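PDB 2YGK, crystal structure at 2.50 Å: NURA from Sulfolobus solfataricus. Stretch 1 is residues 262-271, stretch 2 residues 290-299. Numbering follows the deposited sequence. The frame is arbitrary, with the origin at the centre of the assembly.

Stretch 1 (262-271) RLDNGKRVIR
Stretch 2 (290-299) LSGVSIKGYP

A turn and its flanking residues pack on a hairpin turn and the segment before it by van der Waals contact and one bridging water, burying 510 Å² in total with no direct hydrogen bond between the stretches. Each turn is first held by its own backbone. Asp264 to Lys267 forms a type II turn, closed by Lys267 N to Asp264 O at 3.1 Å, with Asn265 at phi/psi -46/125 and Gly266 at 88/-2; Arg262 NE, on a t, t, m side chain, braces it by donating to Lys267 O at 2.8 Å. In the other stretch, Ile295 to Tyr298 is a type I' hairpin turn, with Ile295 N to Tyr298 O at 2.9 Å and Tyr298 N to Ile295 O at 3.0 Å. Its central residues are Lys296 (43/44) and Gly297 (92/-1).

CA-to-CB points toward the other stretch at Leu263, Asp264, Lys267 and Ile270, sideways at Lys296 and Tyr298. Register is set by Asp264 and Gly297, whose CA atoms lie 4.9 Å apart. Glycine is required twice over: a CB on Gly297 would sit 2.8 Å from Lys267 CB, and would also jam against the preceding carbonyl. Gly297 CA lies 4.0 Å from Asp264 CB and 4.1 Å from Lys267 CB. The water ties the same register, donating to Asp264 OD2 (3.2 Å) and accepting from Gly297 N (2.9 Å); Asp264 is t.

Leu263 (m, t; -82/-18) is the main plug, with 109 Å² covered. Leu263 CD1 reaches Gly297 O at 3.2 Å and Ser294 OG at 3.5 Å, while Leu263 CD2 meets Leu290 CB at 4.1 Å. Ser294 OG (m) is already committed, donating to Leu290 O at 2.6 Å.

Between strand residues, Ile270 (p, t) places its CG2 4.1 Å from Tyr298 CD1 (chi1 t, chi2 78°), at the ring edge. Lys267 (m, m, t, m) lays CE 3.8 Å from Lys296 CG (m, t, t, m), an aliphatic contact.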

ATOM      1  N   ARG A 262     -23.025  12.977 -12.822  1.00 34.69           N
ATOM      2  CA  ARG A 262     -23.547  11.667 -13.065  1.00 34.33           C
ATOM      3  C   ARG A 262     -24.040  11.732 -14.467  1.00 34.27           C
ATOM      4  O   ARG A 262     -24.916  12.552 -14.745  1.00 35.96           O
ATOM      5  CB  ARG A 262     -24.720  11.372 -12.122  1.00 35.17           C
ATOM      6  CG  ARG A 262     -25.417  10.039 -12.425  1.00 35.82           C
ATOM      7  CD  ARG A 262     -26.542   9.747 -11.466  1.00 38.72           C
ATOM      8  NE  ARG A 262     -26.126   9.501 -10.073  1.00 38.97           N
ATOM      9  CZ  ARG A 262     -26.347  10.298  -9.021  1.00 39.10           C
ATOM     10  NH1 ARG A 262     -26.982  11.453  -9.149  1.00 41.89           N
ATOM     11  NH2 ARG A 262     -25.927   9.933  -7.805  1.00 39.87           N
ATOM     12  N   LEU A 263     -23.522  10.866 -15.342  1.00 33.92           N
ATOM     13  CA  LEU A 263     -23.841  10.894 -16.778  1.00 34.31           C
ATOM     14  C   LEU A 263     -25.142  10.198 -17.113  1.00 36.91           C
ATOM     15  O   LEU A 263     -25.702  10.426 -18.188  1.00 37.74           O
ATOM     16  CB  LEU A 263     -22.738  10.248 -17.605  1.00 32.93           C
ATOM     17  CG  LEU A 263     -21.407  10.974 -17.413  1.00 31.97           C
ATOM     18  CD1 LEU A 263     -20.325  10.112 -17.915  1.00 29.85           C
ATOM     19  CD2 LEU A 263     -21.361  12.379 -18.054  1.00 31.13           C
ATOM     20  N   ASP A 264     -25.621   9.364 -16.193  1.00 38.88           N
ATOM     21  CA  ASP A 264     -26.721   8.438 -16.452  1.00 41.05           C
ATOM     22  C   ASP A 264     -27.489   8.195 -15.155  1.00 42.31           C
ATOM     23  O   ASP A 264     -26.883   7.933 -14.092  1.00 41.62           O
ATOM     24  CB  ASP A 264     -26.136   7.149 -16.983  1.00 41.41           C
ATOM     25  CG  ASP A 264     -27.171   6.118 -17.300  1.00 47.23           C
ATOM     26  OD1 ASP A 264     -28.385   6.381 -17.123  1.00 51.44           O
ATOM     27  OD2 ASP A 264     -26.752   5.004 -17.726  1.00 53.89           O
ATOM     28  N   ASN A 265     -28.817   8.317 -15.241  1.00 44.08           N
ATOM     29  CA  ASN A 265     -29.707   8.126 -14.106  1.00 45.46           C
ATOM     30  C   ASN A 265     -29.358   6.876 -13.328  1.00 46.37           C
ATOM     31  O   ASN A 265     -29.300   5.816 -13.905  1.00 47.59           O
ATOM     32  CB  ASN A 265     -31.138   7.986 -14.591  1.00 46.99           C
ATOM     33  CG  ASN A 265     -31.791   9.315 -14.939  1.00 48.60           C
ATOM     34  OD1 ASN A 265     -31.273  10.395 -14.630  1.00 51.88           O
ATOM     35  ND2 ASN A 265     -32.973   9.240 -15.538  1.00 48.36           N
ATOM     36  N   GLY A 266     -29.121   7.006 -12.028  1.00 47.05           N
ATOM     37  CA  GLY A 266     -28.959   5.858 -11.146  1.00 48.71           C
ATOM     38  C   GLY A 266     -27.551   5.325 -11.033  1.00 48.24           C
ATOM     39  O   GLY A 266     -27.289   4.397 -10.258  1.00 49.02           O
ATOM     40  N   LYS A 267     -26.627   5.922 -11.777  1.00 47.39           N
ATOM     41  CA  LYS A 267     -25.252   5.416 -11.848  1.00 46.18           C
ATOM     42  C   LYS A 267     -24.291   6.234 -11.000  1.00 45.07           C
ATOM     43  O   LYS A 267     -24.702   7.082 -10.210  1.00 45.88           O
ATOM     44  CB  LYS A 267     -24.818   5.380 -13.303  1.00 45.71           C
ATOM     45  CG  LYS A 267     -25.728   4.522 -14.141  1.00 48.73           C
ATOM     46  CD  LYS A 267     -25.720   3.088 -13.616  1.00 52.00           C
ATOM     47  CE  LYS A 267     -26.436   2.138 -14.549  1.00 54.46           C
ATOM     48  NZ  LYS A 267     -27.853   2.468 -14.665  1.00 56.20           N
ATOM     49  N   ARG A 268     -23.010   5.930 -11.120  1.00 44.11           N
ATOM     50  CA  ARG A 268     -21.983   6.476 -10.256  1.00 43.29           C
ATOM     51  C   ARG A 268     -21.832   7.939 -10.548  1.00 41.21           C
ATOM     52  O   ARG A 268     -22.205   8.383 -11.617  1.00 42.16           O
ATOM     53  CB  ARG A 268     -20.664   5.771 -10.545  1.00 43.46           C
ATOM     54  CG  ARG A 268     -20.200   5.985 -11.999  1.00 45.55           C
ATOM     55  CD  ARG A 268     -18.786   5.575 -12.192  1.00 48.51           C
ATOM     56  NE  ARG A 268     -18.671   4.131 -12.094  1.00 54.76           N
ATOM     57  CZ  ARG A 268     -17.944   3.467 -11.194  1.00 58.68           C
ATOM     58  NH1 ARG A 268     -17.243   4.106 -10.260  1.00 58.68           N
ATOM     59  NH2 ARG A 268     -17.927   2.133 -11.235  1.00 60.52           N
ATOM     60  N   VAL A 269     -21.301   8.687  -9.595  1.00 39.71           N
ATOM     61  CA  VAL A 269     -20.907  10.050  -9.812  1.00 37.75           C
ATOM     62  C   VAL A 269     -19.396  10.024 -10.019  1.00 36.98           C
ATOM     63  O   VAL A 269     -18.660   9.313  -9.290  1.00 36.71           O
ATOM     64  CB  VAL A 269     -21.234  10.920  -8.589  1.00 38.73           C
ATOM     65  CG1 VAL A 269     -20.698  12.330  -8.769  1.00 37.44           C
ATOM     66  CG2 VAL A 269     -22.776  10.935  -8.291  1.00 39.46           C
ATOM     67  N   ILE A 270     -18.931  10.813 -10.991  1.00 35.54           N
ATOM     68  CA  ILE A 270     -17.498  11.001 -11.224  1.00 34.10           C
ATOM     69  C   ILE A 270     -17.100  12.464 -10.999  1.00 34.96           C
ATOM     70  O   ILE A 270     -17.939  13.367 -11.119  1.00 34.96           O
ATOM     71  CB  ILE A 270     -17.120  10.601 -12.643  1.00 33.13           C
ATOM     72  CG1 ILE A 270     -17.801  11.493 -13.673  1.00 31.75           C
ATOM     73  CG2 ILE A 270     -17.499   9.164 -12.905  1.00 33.42           C
ATOM     74  CD1 ILE A 270     -17.492  11.133 -15.149  1.00 28.42           C
ATOM     75  N   ARG A 271     -15.823  12.682 -10.657  1.00 34.97           N
ATOM     76  CA  ARG A 271     -15.238  14.016 -10.544  1.00 35.13           C
ATOM     77  C   ARG A 271     -14.569  14.385 -11.858  1.00 35.03           C
ATOM     78  O   ARG A 271     -13.835  13.582 -12.439  1.00 34.06           O
ATOM     79  CB  ARG A 271     -14.171  14.021  -9.465  1.00 35.91           C
ATOM     80  CG  ARG A 271     -13.612  15.413  -9.155  1.00 37.27           C
ATOM     81  CD  ARG A 271     -12.385  15.343  -8.240  1.00 38.82           C
ATOM     82  NE  ARG A 271     -11.766  16.667  -8.095  1.00 40.13           N
ATOM     83  CZ  ARG A 271     -11.483  17.272  -6.939  1.00 42.55           C
ATOM     84  NH1 ARG A 271     -11.731  16.697  -5.746  1.00 43.50           N
ATOM     85  NH2 ARG A 271     -10.951  18.488  -6.970  1.00 43.96           N
ATOM     86  N   LEU A 290     -19.736  13.295 -23.469  1.00 39.52           N
ATOM     87  CA  LEU A 290     -19.265  12.097 -22.750  1.00 38.91           C
ATOM     88  C   LEU A 290     -20.303  10.975 -22.727  1.00 40.19           C
ATOM     89  O   LEU A 290     -19.931   9.801 -22.827  1.00 40.62           O
ATOM     90  CB  LEU A 290     -18.916  12.394 -21.315  1.00 37.61           C
ATOM     91  CG  LEU A 290     -17.633  13.148 -21.088  1.00 36.07           C
ATOM     92  CD1 LEU A 290     -17.622  13.677 -19.666  1.00 29.81           C
ATOM     93  CD2 LEU A 290     -16.473  12.207 -21.418  1.00 34.91           C
ATOM     94  N   SER A 291     -21.584  11.330 -22.576  1.00 40.36           N
ATOM     95  CA  SER A 291     -22.645  10.331 -22.554  1.00 41.41           C
ATOM     96  C   SER A 291     -22.627   9.475 -23.837  1.00 42.81           C
ATOM     97  O   SER A 291     -22.963   8.297 -23.814  1.00 44.47           O
ATOM     98  CB  SER A 291     -24.032  10.983 -22.318  1.00 42.57           C
ATOM     99  OG  SER A 291     -24.197  11.524 -20.983  1.00 41.12           O
ATOM    100  N   GLY A 292     -22.202  10.044 -24.952  1.00 42.86           N
ATOM    101  CA  GLY A 292     -22.195   9.317 -26.214  1.00 43.39           C
ATOM    102  C   GLY A 292     -21.088   8.298 -26.370  1.00 43.25           C
ATOM    103  O   GLY A 292     -21.082   7.544 -27.335  1.00 45.59           O
ATOM    104  N   VAL A 293     -20.136   8.254 -25.447  1.00 41.25           N
ATOM    105  CA  VAL A 293     -19.116   7.215 -25.479  1.00 40.28           C
ATOM    106  C   VAL A 293     -19.053   6.491 -24.136  1.00 39.67           C
ATOM    107  O   VAL A 293     -18.063   5.820 -23.838  1.00 40.18           O
ATOM    108  CB  VAL A 293     -17.749   7.805 -25.810  1.00 39.58           C
ATOM    109  CG1 VAL A 293     -17.849   8.575 -27.114  1.00 39.86           C
ATOM    110  CG2 VAL A 293     -17.276   8.710 -24.679  1.00 36.60           C
ATOM    111  N   SER A 294     -20.123   6.621 -23.358  1.00 39.04           N
ATOM    112  CA  SER A 294     -20.197   6.124 -22.008  1.00 38.14           C
ATOM    113  C   SER A 294     -21.078   4.916 -21.947  1.00 39.57           C
ATOM    114  O   SER A 294     -22.063   4.788 -22.682  1.00 42.12           O
ATOM    115  CB  SER A 294     -20.790   7.169 -21.072  1.00 37.34           C
ATOM    116  OG  SER A 294     -19.855   8.203 -20.821  1.00 36.55           O
ATOM    117  N   ILE A 295     -20.712   4.023 -21.050  1.00 39.63           N
ATOM    118  CA  ILE A 295     -21.539   2.894 -20.687  1.00 40.90           C
ATOM    119  C   ILE A 295     -21.760   2.907 -19.203  1.00 39.91           C
ATOM    120  O   ILE A 295     -20.798   3.099 -18.429  1.00 38.08           O
ATOM    121  CB  ILE A 295     -20.886   1.604 -21.135  1.00 41.85           C
ATOM    122  CG1 ILE A 295     -21.200   1.450 -22.609  1.00 45.17           C
ATOM    123  CG2 ILE A 295     -21.436   0.400 -20.370  1.00 42.87           C
ATOM    124  CD1 ILE A 295     -20.237   0.556 -23.272  1.00 50.13           C
ATOM    125  N   LYS A 296     -23.020   2.714 -18.812  1.00 40.77           N
ATOM    126  CA  LYS A 296     -23.402   2.699 -17.395  1.00 41.65           C
ATOM    127  C   LYS A 296     -22.735   3.809 -16.614  1.00 39.84           C
ATOM    128  O   LYS A 296     -22.248   3.569 -15.528  1.00 39.44           O
ATOM    129  CB  LYS A 296     -23.072   1.363 -16.726  1.00 43.07           C
ATOM    130  CG  LYS A 296     -24.144   0.272 -16.975  1.00 48.94           C
ATOM    131  CD  LYS A 296     -23.536  -1.144 -16.866  1.00 54.72           C
ATOM    132  CE  LYS A 296     -24.565  -2.200 -17.242  1.00 60.18           C
ATOM    133  NZ  LYS A 296     -25.737  -2.129 -16.336  1.00 62.95           N
ATOM    134  N   GLY A 297     -22.714   5.017 -17.183  1.00 38.59           N
ATOM    135  CA  GLY A 297     -22.327   6.192 -16.450  1.00 37.00           C
ATOM    136  C   GLY A 297     -20.866   6.531 -16.552  1.00 35.93           C
ATOM    137  O   GLY A 297     -20.474   7.554 -16.001  1.00 35.87           O
ATOM    138  N   TYR A 298     -20.065   5.728 -17.278  1.00 35.11           N
ATOM    139  CA  TYR A 298     -18.620   5.962 -17.389  1.00 33.11           C
ATOM    140  C   TYR A 298     -18.059   5.831 -18.814  1.00 33.03           C
ATOM    141  O   TYR A 298     -18.421   4.903 -19.550  1.00 32.49           O
ATOM    142  CB  TYR A 298     -17.894   4.956 -16.494  1.00 33.32           C
ATOM    143  CG  TYR A 298     -16.426   5.222 -16.272  1.00 31.81           C
ATOM    144  CD1 TYR A 298     -16.022   6.178 -15.377  1.00 31.62           C
ATOM    145  CD2 TYR A 298     -15.446   4.521 -16.981  1.00 30.83           C
ATOM    146  CE1 TYR A 298     -14.653   6.431 -15.150  1.00 32.56           C
ATOM    147  CE2 TYR A 298     -14.090   4.764 -16.778  1.00 30.67           C
ATOM    148  CZ  TYR A 298     -13.698   5.727 -15.849  1.00 31.56           C
ATOM    149  OH  TYR A 298     -12.358   5.981 -15.579  1.00 34.24           O
ATOM    150  N   PRO A 299     -17.090   6.698 -19.175  1.00 32.60           N
ATOM    151  CA  PRO A 299     -16.639   6.717 -20.587  1.00 33.15           C
ATOM    152  C   PRO A 299     -15.929   5.449 -20.965  1.00 33.30           C
ATOM    153  O   PRO A 299     -14.933   5.118 -20.349  1.00 32.25           O
ATOM    154  CB  PRO A 299     -15.695   7.941 -20.676  1.00 31.76           C
ATOM    155  CG  PRO A 299     -16.010   8.736 -19.462  1.00 32.15           C
ATOM    156  CD  PRO A 299     -16.381   7.718 -18.384  1.00 31.77           C
TER
HETATM  157  O   HOH W   1     -24.305   5.960 -19.470  1.00 49.97           O